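GTN Reductase (Agrobacterium tumefaciens, PDB 5N6G) is an FMN-dependent ene-reductase of the Old Yellow Enzyme family that probably reduces activated carbon-carbon double bonds with electrons supplied by NADH or NADPH. Local coordinates at residues Y308-Q311 and S312-A316; G358-E361 and G362-Y366. All coordinates share one frame; numbering follows the deposited sequence.

Overall arrangement
Both contacts are local, one the capped start of a helix, the other a turn; they are set on different parts of the surface of a TIM-barrel chain and separated by about 27 Å between centres and about 15 Å between nearest atoms. Contact 1 (308-316) opens helix 310-318, which follows strand 301-305 and the FMN-binding residues N305, N306 and G307; the side chain of Y308 comes to about 6 Å from the flavin mononucleotide. Contact 2 (358-366) is a turn beyond the last helix, 337-343, packed on helix 36-43 near the start of the chain. The side chain of Y363 is about 9 Å from the cofactor and about 13 Å from the bound 2-phenylacrylic acid.

Contact 1 of 2, residues Y308-Q311 and S312-A316; sequences YDRQ and SAIEA
D309 OD1 is gripped twice by S312, through S312 N at 2.9 Å and S312 OG at 2.8 Å; the S312 N bond caps helix 310-318, with D309 at the N-cap, in the beta-alpha-beta unit of strands 301-305 and 324-327, and the hydroxyl adds a second grip. The backbone N-H runs nearly straight into the oxygen, 171° at the hydrogen, and meets it close to the C-O direction; the hydroxyl comes from well above the carboxylate plane. With its CG between backbone N and carbonyl carbon (chi1 64°), D309 bends over the open first turn, and the negative group would be favoured by the helix dipole. Below the cap the first backbone bond is A313 N to D309 O, followed by I314 N to R310 O and E315 N to Q311 O. One turn along, Q311 reaches E315: NE2 gives a hydrogen to OE2 at 2.9 Å, almost within the Q311 amide plane but on the anti side of a carboxylate turned 68° away. The Q311 chain is anti to N at chi1 and then bends at chi2, which lays the amide beside the glutamate. R310, extended, carries its guanidinium over I314, whose CD1 sits over one face; its NE bonds to L341 O of helix 337-343. On the inner side Y308 packs toward strand 324-327 and sends its OH to E268, while R275 makes a cation-pi contact with its ring. Y308 CE1 lies 4.0 Å from A316 CB, and the edge of the same ring points at A313 N, 3.9 Å from CD1.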
ATOM      1  N   TYR A 308      -8.057 -10.933   9.124  1.00 19.25           N
ATOM      2  CA  TYR A 308      -7.761 -12.361   9.150  1.00 18.94           C
ATOM      3  C   TYR A 308      -7.125 -12.750  10.475  1.00 24.19           C
ATOM      4  O   TYR A 308      -6.469 -11.940  11.134  1.00 27.34           O
ATOM      5  CB  TYR A 308      -6.821 -12.728   8.004  1.00 20.42           C
ATOM      6  CG  TYR A 308      -7.525 -12.859   6.694  1.00 21.14           C
ATOM      7  CD1 TYR A 308      -8.093 -14.063   6.328  1.00 23.12           C
ATOM      8  CD2 TYR A 308      -7.649 -11.779   5.828  1.00 19.13           C
ATOM      9  CE1 TYR A 308      -8.753 -14.213   5.127  1.00 23.91           C
ATOM     10  CE2 TYR A 308      -8.324 -11.916   4.605  1.00 18.82           C
ATOM     11  CZ  TYR A 308      -8.879 -13.142   4.277  1.00 20.29           C
ATOM     12  OH  TYR A 308      -9.550 -13.329   3.098  1.00 23.33           O
ATOM     13  N   ASP A 309      -7.331 -14.010  10.858  1.00 26.39           N
ATOM     14  CA  ASP A 309      -6.643 -14.651  11.972  1.00 25.66           C
ATOM     15  C   ASP A 309      -6.125 -16.000  11.487  1.00 24.38           C
ATOM     16  O   ASP A 309      -6.234 -16.338  10.304  1.00 26.08           O
ATOM     17  CB  ASP A 309      -7.550 -14.772  13.208  1.00 29.64           C
ATOM     18  CG  ASP A 309      -8.776 -15.668  12.991  1.00 31.69           C
ATOM     19  OD1 ASP A 309      -8.820 -16.482  12.040  1.00 36.65           O
ATOM     20  OD2 ASP A 309      -9.711 -15.553  13.808  1.00 44.18           O
ATOM     21  N   ARG A 310      -5.517 -16.766  12.393  1.00 23.91           N
ATOM     22  CA  ARG A 310      -4.872 -18.004  11.966  1.00 24.51           C
ATOM     23  C   ARG A 310      -5.859 -18.910  11.238  1.00 22.41           C
ATOM     24  O   ARG A 310      -5.593 -19.349  10.112  1.00 24.57           O
ATOM     25  CB  ARG A 310      -4.269 -18.728  13.158  1.00 26.45           C
ATOM     26  CG  ARG A 310      -3.480 -19.977  12.762  1.00 27.36           C
ATOM     27  CD  ARG A 310      -2.928 -20.740  13.948  1.00 32.69           C
ATOM     28  NE  ARG A 310      -2.020 -21.804  13.505  1.00 29.80           N
ATOM     29  CZ  ARG A 310      -2.365 -23.070  13.274  1.00 25.38           C
ATOM     30  NH1 ARG A 310      -3.623 -23.471  13.403  1.00 28.92           N
ATOM     31  NH2 ARG A 310      -1.444 -23.933  12.867  1.00 41.37           N
ATOM     32  N   GLN A 311      -7.007 -19.201  11.861  1.00 29.03           N
ATOM     33  CA  GLN A 311      -7.906 -20.203  11.293  1.00 28.03           C
ATOM     34  C   GLN A 311      -8.498 -19.731   9.966  1.00 23.29           C
ATOM     35  O   GLN A 311      -8.583 -20.511   9.006  1.00 28.10           O
ATOM     36  CB  GLN A 311      -9.018 -20.548  12.283  1.00 32.94           C
ATOM     37  CG  GLN A 311      -9.823 -21.786  11.880  1.00 41.53           C
ATOM     38  CD  GLN A 311      -8.942 -23.003  11.624  1.00 60.00           C
ATOM     39  OE1 GLN A 311      -7.972 -23.251  12.342  1.00 58.35           O
ATOM     40  NE2 GLN A 311      -9.266 -23.754  10.580  1.00 77.40           N
ATOM     41  N   SER A 312      -8.898 -18.461   9.877  1.00 24.19           N
ATOM     42  CA  SER A 312      -9.488 -17.985   8.627  1.00 26.79           C
ATOM     43  C   SER A 312      -8.451 -17.874   7.518  1.00 21.36           C
ATOM     44  O   SER A 312      -8.771 -18.111   6.348  1.00 22.86           O
ATOM     45  CB  SER A 312     -10.188 -16.637   8.838  1.00 26.05           C
ATOM     46  OG  SER A 312      -9.291 -15.668   9.353  1.00 27.45           O
ATOM     47  N   ALA A 313      -7.204 -17.543   7.851  1.00 23.29           N
ATOM     48  CA  ALA A 313      -6.174 -17.514   6.820  1.00 20.23           C
ATOM     49  C   ALA A 313      -5.870 -18.906   6.299  1.00 21.17           C
ATOM     50  O   ALA A 313      -5.725 -19.101   5.089  1.00 23.25           O
ATOM     51  CB  ALA A 313      -4.904 -16.860   7.359  1.00 22.72           C
ATOM     52  N   ILE A 314      -5.758 -19.890   7.191  1.00 21.31           N
ATOM     53  CA  ILE A 314      -5.521 -21.253   6.747  1.00 20.84           C
ATOM     54  C   ILE A 314      -6.648 -21.707   5.830  1.00 24.19           C
ATOM     55  O   ILE A 314      -6.411 -22.273   4.756  1.00 25.61           O
ATOM     56  CB  ILE A 314      -5.363 -22.182   7.958  1.00 23.02           C
ATOM     57  CG1 ILE A 314      -4.050 -21.848   8.667  1.00 26.72           C
ATOM     58  CG2 ILE A 314      -5.394 -23.644   7.526  1.00 27.50           C
ATOM     59  CD1 ILE A 314      -3.867 -22.576   9.980  1.00 33.99           C
ATOM     60  N   GLU A 315      -7.889 -21.439   6.226  1.00 23.28           N
ATOM     61  CA  GLU A 315      -9.036 -21.918   5.452  1.00 28.74           C
ATOM     62  C   GLU A 315      -9.141 -21.196   4.108  1.00 24.52           C
ATOM     63  O   GLU A 315      -9.502 -21.808   3.092  1.00 27.14           O
ATOM     64  CB  GLU A 315     -10.327 -21.748   6.261  1.00 32.02           C
ATOM     65  CG  GLU A 315     -10.436 -22.737   7.414  1.00 46.94           C
ATOM     66  CD  GLU A 315     -11.670 -22.529   8.278  1.00 64.87           C
ATOM     67  OE1 GLU A 315     -12.523 -21.687   7.927  1.00 71.96           O
ATOM     68  OE2 GLU A 315     -11.784 -23.213   9.317  1.00 64.42           O
ATOM     69  N   ALA A 316      -8.819 -19.905   4.074  1.00 22.36           N
ATOM     70  CA  ALA A 316      -8.953 -19.154   2.828  1.00 17.55           C
ATOM     71  C   ALA A 316      -7.964 -19.639   1.779  1.00 23.29           C
ATOM     72  O   ALA A 316      -8.287 -19.687   0.585  1.00 22.30           O
ATOM     73  CB  ALA A 316      -8.770 -17.658   3.090  1.00 20.08           C
TER

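Contact 2 of 2, residues G358-E361 and G362-Y366; sequences GGAE and GYTDY
E361 and D365 slant across each other beside a type II beta turn, A360-E361-G362-Y363, in the loop beyond helix 337-343. Their carboxylates stand nearly perpendicular, 89° between planes, and their like charges are kept apart, E361 OE2 lying 5.2 Å from D365 OD2; D365 OD2 lies 3.6 Å from E361 CA and 4.0 Å from E361 CG. D365 points toward the turn, and its CG, set between backbone N and carbonyl carbon (chi1 67°), brings OD1 to G362 N, which gives it a hydrogen bond at 2.8 Å, on its syn side but well out of the carboxylate plane. G362 has the positive phi (71°) that the third position of such a turn calls for. Y363 N closes the turn on A360 O, and T364 N adds a second bond to the same oxygen: T364 N at 3.0 Å lies in the carbonyl plane on a lone pair, whereas Y363 N at 2.9 Å comes from above that plane with a more bent bond. The side chains of Y363 and T364 leave the turn toward helix 36-43. The Y363 ring heads away from the turn, stacks on Y41 and sends its OH to N38 ND2, while its CB stays beside G359 O. R28 NE binds that same G359 carbonyl and R26 NH2 binds G362 O, tying the turn to the chain's N-terminal part. T364 settles against L37, T40 and Y41, and its hydroxyl turns back over the turn, leaving OG1 3.3 Å from A360 CB.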
ATOM      1  N   GLY A 358       7.494   8.080  17.475  1.00 23.28           N
ATOM      2  CA  GLY A 358       8.270   7.601  18.607  1.00 23.25           C
ATOM      3  C   GLY A 358       9.515   6.844  18.168  1.00 23.27           C
ATOM      4  O   GLY A 358      10.116   7.120  17.126  1.00 23.22           O
ATOM      5  N   GLY A 359       9.894   5.861  18.977  1.00 23.65           N
ATOM      6  CA  GLY A 359      11.148   5.154  18.795  1.00 20.61           C
ATOM      7  C   GLY A 359      10.967   3.653  18.903  1.00 17.54           C
ATOM      8  O   GLY A 359      10.016   3.073  18.371  1.00 19.60           O
ATOM      9  N   ALA A 360      11.942   3.009  19.545  1.00 21.10           N
ATOM     10  CA  ALA A 360      11.982   1.549  19.549  1.00 18.63           C
ATOM     11  C   ALA A 360      10.788   0.961  20.279  1.00 18.78           C
ATOM     12  O   ALA A 360      10.319  -0.128  19.925  1.00 19.08           O
ATOM     13  CB  ALA A 360      13.267   1.066  20.209  1.00 21.13           C
ATOM     14  N   GLU A 361      10.285   1.660  21.289  1.00 21.58           N
ATOM     15  CA  GLU A 361       9.180   1.128  22.077  1.00 19.43           C
ATOM     16  C   GLU A 361       7.941   0.955  21.203  1.00 19.01           C
ATOM     17  O   GLU A 361       7.507   1.888  20.522  1.00 21.46           O
ATOM     18  CB  GLU A 361       8.886   2.053  23.253  1.00 27.10           C
ATOM     19  CG  GLU A 361       7.860   1.513  24.224  1.00 34.77           C
ATOM     20  CD  GLU A 361       7.837   2.281  25.531  1.00 56.55           C
ATOM     21  OE1 GLU A 361       8.308   3.440  25.545  1.00 49.17           O
ATOM     22  OE2 GLU A 361       7.360   1.723  26.545  1.00 56.28           O
ATOM     23  N   GLY A 362       7.380  -0.251  21.212  1.00 19.99           N
ATOM     24  CA  GLY A 362       6.263  -0.566  20.331  1.00 18.21           C
ATOM     25  C   GLY A 362       6.628  -0.692  18.872  1.00 18.87           C
ATOM     26  O   GLY A 362       5.749  -0.594  18.003  1.00 18.47           O
ATOM     27  N   TYR A 363       7.904  -0.941  18.581  1.00 18.08           N
ATOM     28  CA  TYR A 363       8.396  -1.005  17.210  1.00 17.16           C
ATOM     29  C   TYR A 363       9.329  -2.199  17.061  1.00 16.80           C
ATOM     30  O   TYR A 363       8.998  -3.173  16.372  1.00 18.05           O
ATOM     31  CB  TYR A 363       9.098   0.312  16.874  1.00 18.03           C
ATOM     32  CG  TYR A 363       9.544   0.509  15.451  1.00 15.61           C
ATOM     33  CD1 TYR A 363       8.663   0.425  14.385  1.00 15.84           C
ATOM     34  CD2 TYR A 363      10.860   0.835  15.173  1.00 15.67           C
ATOM     35  CE1 TYR A 363       9.090   0.627  13.094  1.00 18.41           C
ATOM     36  CE2 TYR A 363      11.295   1.053  13.892  1.00 15.12           C
ATOM     37  CZ  TYR A 363      10.413   0.935  12.843  1.00 17.10           C
ATOM     38  OH  TYR A 363      10.823   1.162  11.548  1.00 19.00           O
ATOM     39  N   THR A 364      10.479  -2.148  17.714  1.00 17.34           N
ATOM     40  CA  THR A 364      11.454  -3.231  17.638  1.00 18.41           C
ATOM     41  C   THR A 364      11.548  -4.051  18.921  1.00 21.57           C
ATOM     42  O   THR A 364      12.379  -4.974  19.002  1.00 20.13           O
ATOM     43  CB  THR A 364      12.832  -2.667  17.305  1.00 17.84           C
ATOM     44  OG1 THR A 364      13.094  -1.568  18.181  1.00 20.79           O
ATOM     45  CG2 THR A 364      12.914  -2.182  15.869  1.00 18.17           C
ATOM     46  N   ASP A 365      10.736  -3.751  19.934  1.00 21.38           N
ATOM     47  CA  ASP A 365      10.867  -4.432  21.215  1.00 20.03           C
ATOM     48  C   ASP A 365       9.738  -5.407  21.491  1.00 20.30           C
ATOM     49  O   ASP A 365       9.599  -5.861  22.629  1.00 23.79           O
ATOM     50  CB  ASP A 365      10.970  -3.416  22.358  1.00 21.74           C
ATOM     51  CG  ASP A 365       9.683  -2.639  22.567  1.00 21.86           C
ATOM     52  OD1 ASP A 365       8.818  -2.645  21.667  1.00 26.61           O
ATOM     53  OD2 ASP A 365       9.545  -2.037  23.648  1.00 27.02           O
ATOM     54  N   TYR A 366       8.915  -5.737  20.498  1.00 19.63           N
ATOM     55  CA  TYR A 366       8.010  -6.857  20.694  1.00 21.02           C
ATOM     56  C   TYR A 366       8.805  -8.158  20.640  1.00 25.58           C
ATOM     57  O   TYR A 366       9.591  -8.356  19.708  1.00 24.12           O
ATOM     58  CB  TYR A 366       6.948  -6.893  19.630  1.00 19.73           C
ATOM     59  CG  TYR A 366       5.872  -5.853  19.680  1.00 18.86           C
ATOM     60  CD1 TYR A 366       4.724  -6.057  20.430  1.00 21.48           C
ATOM     61  CD2 TYR A 366       5.945  -4.702  18.886  1.00 19.69           C
ATOM     62  CE1 TYR A 366       3.691  -5.129  20.434  1.00 21.73           C
ATOM     63  CE2 TYR A 366       4.907  -3.775  18.876  1.00 18.38           C
ATOM     64  CZ  TYR A 366       3.780  -3.992  19.659  1.00 23.33           C
ATOM     65  OH  TYR A 366       2.719  -3.084  19.664  1.00 23.45           O
TER